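Local coordinates for protein phage terminase large subunit (Thermus phage P7426, PDB 7KS4) that probably acts as the ATP-driven motor that pumps viral DNA into empty capsids and as the endonuclease that cuts the genome, its ATPase domain being the part present here, at residues P245-E248 / F249-Y253; W190-E193 / F194-G198. All coordinates share one frame; numbering follows the deposited sequence.

Contact 1 of 2, residues P245-E248 / F249-Y253; sequences PDLE and FRQEY. With SO4 (sulfate ion), chain H.
Asp246 and Arg250, one turn apart on the outer flank of helix 246-252, are joined by a salt bridge in which Arg250 NE gives its hydrogen to Asp246 OD2 at 3.1 Å. The oxygen lies in the guanidinium plane, whereas NE comes from the syn side but 30° out of the Asp246 carboxylate plane, the two flat groups being nearly perpendicular (86°). Arg250 reaches it with a chain extended from CG to NE, its CG running 3.4 Å from Asp246 O; NH1 turns to a second acid, Glu256. This is the solvent side, where Leu247 also sits, its CD2 3.6 Å from Gln251 CD as the two side chains run alongside each other. The opposite character belongs to Phe249, Glu252 and Tyr253, all buried. Phe249 meets the Trp227 ring, touches Ile244 and makes a cation-pi contact with Arg241. Glu252 CG lies anti to the carbonyl carbon (chi1 -58°), 3.2 Å from Glu248 O; the bend at chi2 then directs the carboxylate, which is held by a salt bridge to Lys186. Tyr253 lies against Tyr237, and its OH makes a weak hydrogen bond to sulfate O4 (2.9 Å), an ion that Arg240 also binds. Along the backbone, Phe249 N bonds to Pro245 O at 3.0 Å and Glu252 N to Glu248 O at 2.8 Å. Pro245 at the N-cap, followed by i to i+4 bonds and an i to i+4 acid-base pair, makes this a short amphipathic alpha-helix, whose buried end approaches the nucleotide site of the P-loop ATPase domain.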
ATOM      1  N   PRO A 245      13.850 -20.764 -11.258  1.00 56.24           N
ATOM      2  CA  PRO A 245      14.166 -21.583 -10.081  1.00 58.13           C
ATOM      3  C   PRO A 245      12.930 -21.812  -9.224  1.00 55.86           C
ATOM      4  O   PRO A 245      12.031 -20.973  -9.156  1.00 52.00           O
ATOM      5  CB  PRO A 245      15.225 -20.759  -9.335  1.00 59.67           C
ATOM      6  CG  PRO A 245      15.154 -19.387  -9.910  1.00 57.93           C
ATOM      7  CD  PRO A 245      14.679 -19.546 -11.317  1.00 55.94           C
ATOM      8  N   ASP A 246      12.897 -22.965  -8.552  1.00 57.64           N
ATOM      9  CA  ASP A 246      11.715 -23.322  -7.774  1.00 56.97           C
ATOM     10  C   ASP A 246      11.418 -22.292  -6.690  1.00 52.97           C
ATOM     11  O   ASP A 246      10.251 -21.956  -6.454  1.00 48.14           O
ATOM     12  CB  ASP A 246      11.885 -24.702  -7.145  1.00 62.11           C
ATOM     13  CG  ASP A 246      10.601 -25.210  -6.515  1.00 61.80           C
ATOM     14  OD1 ASP A 246       9.525 -25.039  -7.126  1.00 59.65           O
ATOM     15  OD2 ASP A 246      10.660 -25.769  -5.400  1.00 65.04           O
ATOM     16  N   LEU A 247      12.449 -21.793  -6.002  1.00 57.26           N
ATOM     17  CA  LEU A 247      12.200 -20.840  -4.922  1.00 55.86           C
ATOM     18  C   LEU A 247      11.603 -19.550  -5.461  1.00 51.27           C
ATOM     19  O   LEU A 247      10.655 -19.005  -4.883  1.00 45.68           O
ATOM     20  CB  LEU A 247      13.484 -20.537  -4.146  1.00 63.16           C
ATOM     21  CG  LEU A 247      13.280 -19.637  -2.910  1.00 65.48           C
ATOM     22  CD1 LEU A 247      14.270 -19.991  -1.807  1.00 72.14           C
ATOM     23  CD2 LEU A 247      13.386 -18.135  -3.225  1.00 64.18           C
ATOM     24  N   GLU A 248      12.171 -19.022  -6.546  1.00 59.67           N
ATOM     25  CA  GLU A 248      11.624 -17.809  -7.142  1.00 59.99           C
ATOM     26  C   GLU A 248      10.164 -18.002  -7.517  1.00 55.50           C
ATOM     27  O   GLU A 248       9.335 -17.110  -7.297  1.00 53.54           O
ATOM     28  CB  GLU A 248      12.450 -17.404  -8.364  1.00 63.18           C
ATOM     29  CG  GLU A 248      11.946 -16.155  -9.075  1.00 64.67           C
ATOM     30  CD  GLU A 248      12.746 -15.830 -10.323  1.00 68.67           C
ATOM     31  OE1 GLU A 248      13.953 -16.160 -10.358  1.00 72.51           O
ATOM     32  OE2 GLU A 248      12.167 -15.251 -11.269  1.00 68.95           O
ATOM     33  N   PHE A 249       9.823 -19.164  -8.083  1.00 52.19           N
ATOM     34  CA  PHE A 249       8.443 -19.412  -8.484  1.00 49.32           C
ATOM     35  C   PHE A 249       7.518 -19.444  -7.274  1.00 45.88           C
ATOM     36  O   PHE A 249       6.466 -18.792  -7.264  1.00 44.55           O
ATOM     37  CB  PHE A 249       8.338 -20.723  -9.263  1.00 51.58           C
ATOM     38  CG  PHE A 249       6.923 -21.159  -9.493  1.00 49.02           C
ATOM     39  CD1 PHE A 249       6.239 -20.764 -10.629  1.00 48.66           C
ATOM     40  CD2 PHE A 249       6.265 -21.936  -8.555  1.00 47.83           C
ATOM     41  CE1 PHE A 249       4.929 -21.151 -10.828  1.00 46.18           C
ATOM     42  CE2 PHE A 249       4.956 -22.317  -8.745  1.00 46.15           C
ATOM     43  CZ  PHE A 249       4.288 -21.925  -9.883  1.00 45.68           C
ATOM     44  N   ARG A 250       7.888 -20.211  -6.244  1.00 41.32           N
ATOM     45  CA  ARG A 250       7.036 -20.323  -5.066  1.00 39.84           C
ATOM     46  C   ARG A 250       6.840 -18.977  -4.379  1.00 37.45           C
ATOM     47  O   ARG A 250       5.778 -18.734  -3.788  1.00 36.85           O
ATOM     48  CB  ARG A 250       7.631 -21.336  -4.084  1.00 44.48           C
ATOM     49  CG  ARG A 250       7.585 -22.782  -4.562  1.00 50.32           C
ATOM     50  CD  ARG A 250       8.153 -23.734  -3.514  1.00 55.44           C
ATOM     51  NE  ARG A 250       8.006 -25.128  -3.927  1.00 60.75           N
ATOM     52  CZ  ARG A 250       6.930 -25.877  -3.701  1.00 59.97           C
ATOM     53  NH1 ARG A 250       5.886 -25.380  -3.047  1.00 57.55           N
ATOM     54  NH2 ARG A 250       6.899 -27.134  -4.126  1.00 62.57           N
ATOM     55  N   GLN A 251       7.848 -18.102  -4.413  1.00 44.82           N
ATOM     56  CA  GLN A 251       7.723 -16.805  -3.750  1.00 45.26           C
ATOM     57  C   GLN A 251       6.978 -15.796  -4.609  1.00 44.49           C
ATOM     58  O   GLN A 251       6.018 -15.168  -4.147  1.00 42.07           O
ATOM     59  CB  GLN A 251       9.098 -16.236  -3.408  1.00 50.13           C
ATOM     60  CG  GLN A 251       9.767 -16.867  -2.224  1.00 53.79           C
ATOM     61  CD  GLN A 251      10.898 -16.005  -1.698  1.00 56.78           C
ATOM     62  OE1 GLN A 251      11.426 -15.146  -2.408  1.00 58.17           O
ATOM     63  NE2 GLN A 251      11.262 -16.218  -0.445  1.00 57.90           N
ATOM     64  N   GLU A 252       7.439 -15.591  -5.846  1.00 46.74           N
ATOM     65  CA  GLU A 252       6.933 -14.477  -6.640  1.00 48.55           C
ATOM     66  C   GLU A 252       5.521 -14.737  -7.140  1.00 46.23           C
ATOM     67  O   GLU A 252       4.728 -13.798  -7.257  1.00 46.71           O
ATOM     68  CB  GLU A 252       7.868 -14.202  -7.815  1.00 54.03           C
ATOM     69  CG  GLU A 252       9.297 -13.878  -7.410  1.00 57.31           C
ATOM     70  CD  GLU A 252       9.385 -12.706  -6.446  1.00 59.21           C
ATOM     71  OE1 GLU A 252      10.174 -12.798  -5.479  1.00 60.20           O
ATOM     72  OE2 GLU A 252       8.663 -11.703  -6.647  1.00 59.54           O
ATOM     73  N   TYR A 253       5.189 -15.992  -7.431  1.00 44.63           N
ATOM     74  CA  TYR A 253       3.858 -16.356  -7.890  1.00 44.24           C
ATOM     75  C   TYR A 253       3.052 -17.100  -6.847  1.00 42.17           C
ATOM     76  O   TYR A 253       1.873 -16.794  -6.657  1.00 41.17           O
ATOM     77  CB  TYR A 253       3.962 -17.209  -9.159  1.00 47.84           C
ATOM     78  CG  TYR A 253       4.664 -16.486 -10.276  1.00 52.63           C
ATOM     79  CD1 TYR A 253       4.125 -15.331 -10.821  1.00 54.99           C
ATOM     80  CD2 TYR A 253       5.867 -16.953 -10.785  1.00 56.86           C
ATOM     81  CE1 TYR A 253       4.762 -14.658 -11.839  1.00 59.96           C
ATOM     82  CE2 TYR A 253       6.512 -16.287 -11.811  1.00 61.69           C
ATOM     83  CZ  TYR A 253       5.953 -15.138 -12.333  1.00 63.57           C
ATOM     84  OH  TYR A 253       6.591 -14.472 -13.354  1.00 68.81           O
TER
HETATM   85  S   SO4 H 307       8.494 -11.140 -15.307  0.53 46.92           S
HETATM   86  O1  SO4 H 307       8.816 -11.772 -16.585  0.53 47.05           O
HETATM   87  O2  SO4 H 307       7.653  -9.971 -15.539  0.53 45.82           O
HETATM   88  O3  SO4 H 307       9.735 -10.730 -14.654  0.53 46.91           O
HETATM   89  O4  SO4 H 307       7.772 -12.076 -14.446  0.53 46.78           O

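Contact 2 of 2, residues W190-E193 / F194-G198; sequences WFYE and FFLMG
Trp190 points the edge of its six-membered ring at the face of Phe194, a T-shaped pair with centroids 5.2 Å apart and planes at 81°. Trp190 CE3 stands over the centre of the phenyl ring, and CZ3 comes to 3.9 Å from Phe194 CD2. The indole gets there because CG sits between the backbone N and the carbonyl carbon (chi1 77°), which swings the ring along the helix toward the next turn; its NE1 is held by Ile159 O. Trp164 meets both rings, and Phe219 adds a further edge-to-face contact with Phe194. Helix 190-197 lies on the central sheet of the P-loop NTPase fold, with Phe191 and Phe195 directed to strand 37-42 and Ile181 of strand 178-183 beneath Trp190, Phe191 and Phe194. On the more exposed flank, Tyr192 and Leu196 run side by side, Leu196 CD2 lying 3.7 Å from Tyr192 OH, whose hydroxyl is bonded to Pro208 O. Met197 CG is anti to the carbonyl carbon (chi1 -72°), which puts it 3.4 Å from Glu193 O, the carbonyl that also accepts Met197 N at 3.1 Å; the extended chain carries SD and CE onward.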
ATOM      1  N   TRP A 190      10.911 -10.207   8.984  1.00 31.63           N
ATOM      2  CA  TRP A 190       9.922  -9.430   9.721  1.00 30.86           C
ATOM      3  C   TRP A 190       8.574  -9.395   9.008  1.00 30.66           C
ATOM      4  O   TRP A 190       7.531  -9.353   9.669  1.00 30.98           O
ATOM      5  CB  TRP A 190      10.437  -8.007   9.963  1.00 31.86           C
ATOM      6  CG  TRP A 190      10.359  -7.108   8.771  1.00 31.46           C
ATOM      7  CD1 TRP A 190      11.277  -6.996   7.767  1.00 32.24           C
ATOM      8  CD2 TRP A 190       9.312  -6.185   8.466  1.00 30.40           C
ATOM      9  NE1 TRP A 190      10.864  -6.055   6.853  1.00 32.20           N
ATOM     10  CE2 TRP A 190       9.663  -5.539   7.261  1.00 32.36           C
ATOM     11  CE3 TRP A 190       8.115  -5.836   9.095  1.00 30.18           C
ATOM     12  CZ2 TRP A 190       8.854  -4.569   6.668  1.00 32.10           C
ATOM     13  CZ3 TRP A 190       7.313  -4.864   8.507  1.00 32.33           C
ATOM     14  CH2 TRP A 190       7.689  -4.243   7.307  1.00 32.39           C
ATOM     15  N   PHE A 191       8.567  -9.420   7.670  1.00 30.02           N
ATOM     16  CA  PHE A 191       7.302  -9.377   6.941  1.00 29.19           C
ATOM     17  C   PHE A 191       6.479 -10.629   7.204  1.00 29.90           C
ATOM     18  O   PHE A 191       5.249 -10.563   7.313  1.00 29.59           O
ATOM     19  CB  PHE A 191       7.569  -9.206   5.448  1.00 29.55           C
ATOM     20  CG  PHE A 191       6.333  -9.232   4.598  1.00 30.24           C
ATOM     21  CD1 PHE A 191       5.522  -8.116   4.499  1.00 30.23           C
ATOM     22  CD2 PHE A 191       5.997 -10.368   3.876  1.00 30.79           C
ATOM     23  CE1 PHE A 191       4.387  -8.134   3.713  1.00 30.91           C
ATOM     24  CE2 PHE A 191       4.859 -10.391   3.081  1.00 31.89           C
ATOM     25  CZ  PHE A 191       4.055  -9.271   2.998  1.00 32.01           C
ATOM     26  N   TYR A 192       7.149 -11.780   7.313  1.00 31.04           N
ATOM     27  CA  TYR A 192       6.471 -13.014   7.694  1.00 30.45           C
ATOM     28  C   TYR A 192       5.845 -12.897   9.079  1.00 30.52           C
ATOM     29  O   TYR A 192       4.704 -13.323   9.294  1.00 29.38           O
ATOM     30  CB  TYR A 192       7.471 -14.169   7.652  1.00 31.64           C
ATOM     31  CG  TYR A 192       7.022 -15.397   8.397  1.00 33.02           C
ATOM     32  CD1 TYR A 192       5.944 -16.156   7.947  1.00 34.01           C
ATOM     33  CD2 TYR A 192       7.681 -15.807   9.550  1.00 34.00           C
ATOM     34  CE1 TYR A 192       5.532 -17.291   8.636  1.00 35.54           C
ATOM     35  CE2 TYR A 192       7.280 -16.933  10.243  1.00 35.42           C
ATOM     36  CZ  TYR A 192       6.210 -17.675   9.781  1.00 36.49           C
ATOM     37  OH  TYR A 192       5.820 -18.795  10.479  1.00 37.19           O
ATOM     38  N   GLU A 193       6.586 -12.338  10.034  1.00 31.92           N
ATOM     39  CA  GLU A 193       6.056 -12.172  11.382  1.00 33.77           C
ATOM     40  C   GLU A 193       4.814 -11.296  11.377  1.00 31.83           C
ATOM     41  O   GLU A 193       3.794 -11.644  11.984  1.00 32.60           O
ATOM     42  CB  GLU A 193       7.127 -11.576  12.286  1.00 35.71           C
ATOM     43  CG  GLU A 193       8.357 -12.435  12.340  1.00 40.04           C
ATOM     44  CD  GLU A 193       9.506 -11.784  13.048  1.00 43.02           C
ATOM     45  OE1 GLU A 193       9.449 -10.561  13.321  1.00 43.87           O
ATOM     46  OE2 GLU A 193      10.469 -12.519  13.333  1.00 45.94           O
ATOM     47  N   PHE A 194       4.888 -10.143  10.707  1.00 28.65           N
ATOM     48  CA  PHE A 194       3.747  -9.234  10.664  1.00 28.03           C
ATOM     49  C   PHE A 194       2.573  -9.869   9.947  1.00 29.24           C
ATOM     50  O   PHE A 194       1.417  -9.693  10.353  1.00 29.19           O
ATOM     51  CB  PHE A 194       4.142  -7.923   9.988  1.00 28.52           C
ATOM     52  CG  PHE A 194       4.687  -6.897  10.937  1.00 31.47           C
ATOM     53  CD1 PHE A 194       5.576  -7.264  11.934  1.00 32.22           C
ATOM     54  CD2 PHE A 194       4.319  -5.567  10.830  1.00 33.92           C
ATOM     55  CE1 PHE A 194       6.082  -6.327  12.813  1.00 35.03           C
ATOM     56  CE2 PHE A 194       4.823  -4.621  11.709  1.00 34.63           C
ATOM     57  CZ  PHE A 194       5.708  -5.002  12.700  1.00 35.45           C
ATOM     58  N   PHE A 195       2.848 -10.610   8.873  1.00 28.94           N
ATOM     59  CA  PHE A 195       1.783 -11.331   8.187  1.00 27.98           C
ATOM     60  C   PHE A 195       1.049 -12.252   9.153  1.00 29.66           C
ATOM     61  O   PHE A 195      -0.186 -12.254   9.221  1.00 28.24           O
ATOM     62  CB  PHE A 195       2.354 -12.131   7.020  1.00 29.03           C
ATOM     63  CG  PHE A 195       1.331 -12.971   6.326  1.00 30.59           C
ATOM     64  CD1 PHE A 195       0.568 -12.446   5.302  1.00 30.91           C
ATOM     65  CD2 PHE A 195       1.103 -14.275   6.724  1.00 32.09           C
ATOM     66  CE1 PHE A 195      -0.387 -13.219   4.667  1.00 32.09           C
ATOM     67  CE2 PHE A 195       0.149 -15.046   6.096  1.00 33.55           C
ATOM     68  CZ  PHE A 195      -0.599 -14.512   5.068  1.00 33.37           C
ATOM     69  N   LEU A 196       1.799 -13.040   9.920  1.00 31.36           N
ATOM     70  CA  LEU A 196       1.173 -14.015  10.802  1.00 33.31           C
ATOM     71  C   LEU A 196       0.335 -13.340  11.882  1.00 32.92           C
ATOM     72  O   LEU A 196      -0.674 -13.899  12.322  1.00 34.01           O
ATOM     73  CB  LEU A 196       2.251 -14.897  11.429  1.00 34.35           C
ATOM     74  CG  LEU A 196       1.919 -16.368  11.649  1.00 36.97           C
ATOM     75  CD1 LEU A 196       1.577 -17.059  10.343  1.00 38.26           C
ATOM     76  CD2 LEU A 196       3.089 -17.075  12.336  1.00 38.47           C
ATOM     77  N   MET A 197       0.736 -12.144  12.320  1.00 30.59           N
ATOM     78  CA  MET A 197      -0.024 -11.432  13.346  1.00 31.32           C
ATOM     79  C   MET A 197      -1.455 -11.169  12.907  1.00 30.85           C
ATOM     80  O   MET A 197      -2.341 -11.002  13.756  1.00 31.29           O
ATOM     81  CB  MET A 197       0.661 -10.109  13.687  1.00 30.48           C
ATOM     82  CG  MET A 197       1.944 -10.277  14.474  1.00 32.42           C
ATOM     83  SD  MET A 197       2.855  -8.746  14.633  1.00 34.42           S
ATOM     84  CE  MET A 197       4.411  -9.398  15.246  1.00 34.46           C
ATOM     85  N   GLY A 198      -1.698 -11.102  11.601  1.00 31.51           N
ATOM     86  CA  GLY A 198      -3.030 -10.831  11.100  1.00 31.34           C
ATOM     87  C   GLY A 198      -3.651 -11.970  10.318  1.00 31.07           C
ATOM     88  O   GLY A 198      -4.698 -11.780   9.691  1.00 30.80           O
TER

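Both contacts are turns of single short helices in the same ATPase domain, with centres about 19 Å apart and nearest atoms about 9 Å apart. Contact 2 belongs more to the core: its helix rests on the central sheet, and its side chains meet mainly through aromatic rings and aliphatic groups. Contact 1 lies farther out, its centre about 22 Å from the centre of the chain against about 15 Å, and is joined by an ion pair at its exposed flank. Each helix nevertheless turns one side inward near the catalytic region: the side chain of Glu252 in contact 1 is about 5 Å from that of the predicted catalytic Glu155, that of Phe191 in contact 2 about 8 Å.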